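Local coordinates for protein 2,3-dihydroxy-2,3-dihydrophenylpropionate dehydrogenase (Pseudomonas sp. MC1, PDB 5XTF) that probably catalyses the NAD+-dependent oxidation of naphthalene cis-dihydrodiol to 1,2-dihydroxynaphthalene, as a tetrameric short-chain dehydrogenase/reductase, at residues 33-38 with 244-249. Sequence-based numbering, arbitrary orientation.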
ATOM      1  N   SER B  33       4.217 -17.360  25.646  1.00 35.14           N
ATOM      2  CA  SER B  33       2.812 -17.566  25.341  1.00 33.67           C
ATOM      3  C   SER B  33       2.606 -17.384  23.848  1.00 31.37           C
ATOM      4  O   SER B  33       3.458 -16.829  23.148  1.00 30.69           O
ATOM      5  CB  SER B  33       1.940 -16.576  26.103  1.00 32.50           C
ATOM      6  OG  SER B  33       2.177 -15.275  25.591  1.00 35.79           O
ATOM      7  N   GLY B  34       1.452 -17.861  23.377  1.00 32.84           N
ATOM      8  CA  GLY B  34       0.970 -17.537  22.044  1.00 29.90           C
ATOM      9  C   GLY B  34       1.980 -17.848  20.977  1.00 31.16           C
ATOM     10  O   GLY B  34       2.628 -18.907  20.998  1.00 32.05           O
ATOM     11  N   ILE B  35       2.148 -16.905  20.043  1.00 25.64           N
ATOM     12  CA  ILE B  35       3.012 -17.151  18.891  1.00 27.22           C
ATOM     13  C   ILE B  35       4.463 -17.342  19.327  1.00 24.84           C
ATOM     14  O   ILE B  35       5.187 -18.180  18.775  1.00 26.33           O
ATOM     15  CB  ILE B  35       2.866 -16.011  17.868  1.00 29.90           C
ATOM     16  CG1 ILE B  35       1.485 -16.059  17.209  1.00 29.24           C
ATOM     17  CG2 ILE B  35       3.981 -16.069  16.828  1.00 22.10           C
ATOM     18  CD1 ILE B  35       1.231 -14.898  16.252  1.00 29.97           C
ATOM     19  N   GLY B  36       4.905 -16.590  20.330  1.00 26.67           N
ATOM     20  CA  GLY B  36       6.313 -16.633  20.704  1.00 25.54           C
ATOM     21  C   GLY B  36       6.745 -17.984  21.226  1.00 25.88           C
ATOM     22  O   GLY B  36       7.852 -18.447  20.939  1.00 28.03           O
ATOM     23  N   LEU B  37       5.877 -18.640  21.996  1.00 29.16           N
ATOM     24  CA  LEU B  37       6.176 -19.986  22.473  1.00 29.38           C
ATOM     25  C   LEU B  37       6.272 -20.970  21.308  1.00 29.69           C
ATOM     26  O   LEU B  37       7.134 -21.856  21.295  1.00 24.04           O
ATOM     27  CB  LEU B  37       5.108 -20.410  23.479  1.00 31.15           C
ATOM     28  CG  LEU B  37       4.976 -21.849  23.977  1.00 37.54           C
ATOM     29  CD1 LEU B  37       6.254 -22.354  24.604  1.00 33.27           C
ATOM     30  CD2 LEU B  37       3.850 -21.878  24.997  1.00 40.31           C
ATOM     31  N   GLU B  38       5.423 -20.797  20.295  1.00 29.43           N
ATOM     32  CA  GLU B  38       5.506 -21.677  19.138  1.00 24.32           C
ATOM     33  C   GLU B  38       6.748 -21.394  18.307  1.00 26.65           C
ATOM     34  O   GLU B  38       7.263 -22.298  17.642  1.00 27.90           O
ATOM     35  CB  GLU B  38       4.249 -21.546  18.290  1.00 27.77           C
ATOM     36  CG  GLU B  38       3.009 -22.127  18.960  1.00 32.93           C
ATOM     37  CD  GLU B  38       3.177 -23.602  19.375  1.00 40.15           C
ATOM     38  OE1 GLU B  38       3.782 -24.410  18.617  1.00 37.00           O
ATOM     39  OE2 GLU B  38       2.692 -23.945  20.471  1.00 43.98           O
ATOM     40  N   GLU B 244       0.318 -22.240  16.485  1.00 38.38           N
ATOM     41  CA  GLU B 244       1.182 -23.221  15.834  1.00 40.67           C
ATOM     42  C   GLU B 244       1.109 -23.137  14.317  1.00 35.86           C
ATOM     43  O   GLU B 244       2.021 -23.613  13.636  1.00 36.75           O
ATOM     44  CB  GLU B 244       0.807 -24.644  16.281  1.00 41.38           C
ATOM     45  CG  GLU B 244      -0.247 -25.329  15.384  1.00 49.82           C
ATOM     46  CD  GLU B 244      -0.788 -26.646  15.949  1.00 60.61           C
ATOM     47  OE1 GLU B 244      -1.052 -26.712  17.170  1.00 59.55           O
ATOM     48  OE2 GLU B 244      -0.957 -27.615  15.167  1.00 63.33           O
ATOM     49  N   ASP B 245       0.046 -22.551  13.776  1.00 37.28           N
ATOM     50  CA  ASP B 245      -0.158 -22.534  12.337  1.00 38.02           C
ATOM     51  C   ASP B 245       0.548 -21.385  11.638  1.00 36.19           C
ATOM     52  O   ASP B 245       0.682 -21.423  10.408  1.00 35.15           O
ATOM     53  CB  ASP B 245      -1.654 -22.451  12.000  1.00 37.93           C
ATOM     54  CG  ASP B 245      -2.442 -23.673  12.462  1.00 44.36           C
ATOM     55  OD1 ASP B 245      -1.936 -24.821  12.367  1.00 45.11           O
ATOM     56  OD2 ASP B 245      -3.587 -23.473  12.924  1.00 47.48           O
ATOM     57  N   VAL B 246       1.009 -20.372  12.367  1.00 33.70           N
ATOM     58  CA  VAL B 246       1.434 -19.137  11.728  1.00 29.73           C
ATOM     59  C   VAL B 246       2.951 -18.939  11.797  1.00 31.29           C
ATOM     60  O   VAL B 246       3.441 -17.849  11.491  1.00 27.25           O
ATOM     61  CB  VAL B 246       0.671 -17.929  12.301  1.00 30.84           C
ATOM     62  CG1 VAL B 246      -0.833 -18.203  12.268  1.00 28.17           C
ATOM     63  CG2 VAL B 246       1.125 -17.603  13.717  1.00 29.32           C
ATOM     64  N   VAL B 247       3.717 -19.982  12.131  1.00 28.40           N
ATOM     65  CA  VAL B 247       5.148 -19.804  12.372  1.00 23.80           C
ATOM     66  C   VAL B 247       6.018 -19.942  11.127  1.00 26.41           C
ATOM     67  O   VAL B 247       7.153 -19.444  11.125  1.00 23.70           O
ATOM     68  CB  VAL B 247       5.656 -20.799  13.431  1.00 31.13           C
ATOM     69  CG1 VAL B 247       4.947 -20.564  14.762  1.00 33.31           C
ATOM     70  CG2 VAL B 247       5.467 -22.234  12.948  1.00 28.29           C
ATOM     71  N   ALA B 248       5.546 -20.625  10.080  1.00 23.02           N
ATOM     72  CA  ALA B 248       6.391 -20.836   8.908  1.00 22.61           C
ATOM     73  C   ALA B 248       6.994 -19.551   8.340  1.00 25.37           C
ATOM     74  O   ALA B 248       8.191 -19.572   8.011  1.00 23.76           O
ATOM     75  CB  ALA B 248       5.616 -21.603   7.822  1.00 23.33           C
ATOM     76  N   PRO B 249       6.269 -18.421   8.206  1.00 22.63           N
ATOM     77  CA  PRO B 249       6.921 -17.214   7.663  1.00 21.43           C
ATOM     78  C   PRO B 249       8.119 -16.755   8.476  1.00 23.15           C
ATOM     79  O   PRO B 249       9.102 -16.267   7.896  1.00 22.77           O
ATOM     80  CB  PRO B 249       5.799 -16.156   7.681  1.00 23.01           C
ATOM     81  CG  PRO B 249       4.522 -16.946   7.680  1.00 23.44           C
ATOM     82  CD  PRO B 249       4.833 -18.200   8.458  1.00 19.82           C
TER
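Glu38 meets 244-249 mainly through its aliphatic carbons: its CB touches CG1 of Val247 at 3.7 Å. Its CG lies 3.7 Å from the backbone N of Glu244. The chain bends at chi2 (-56°), which swings the carboxylate alongside Glu244, where OE1 adds a further touch, 3.8 Å from CB of that residue. The two glutamate side chains run side by side in the same direction, their carboxylate planes 35° apart. Near the start of helix 34-46, Ile35 crosses Val246 at about a right angle; its extended chain (chi2 176°) brings CD1 to 3.7 Å from CG2 of the valine.

In the next shell, Arg41 forms a salt bridge with OE2 of Glu38, while Val247 also packs on Leu39 and Ser42 of helix 34-46. Val246 is backed by Ile269 of strand 266-269 and by Phe261 of a second subunit.

The contact thus joins the first helix of the Rossmann fold, at whose start the glycine-rich nucleotide-binding sequence lies, to the segment leading into helix 248-254. Ser33 and Ile35 belong to the NAD+ site, empty in this chain, and the Ile35 side chain approaches Asn104 and Thr204 of that site. No hydrogen bond spans the two segments, which meet by van der Waals contact; the Arg41 salt bridge probably offsets the charge of Glu38, easing its nearness to Glu244, whose OE1 is 5.5 Å from OE1 of Glu38.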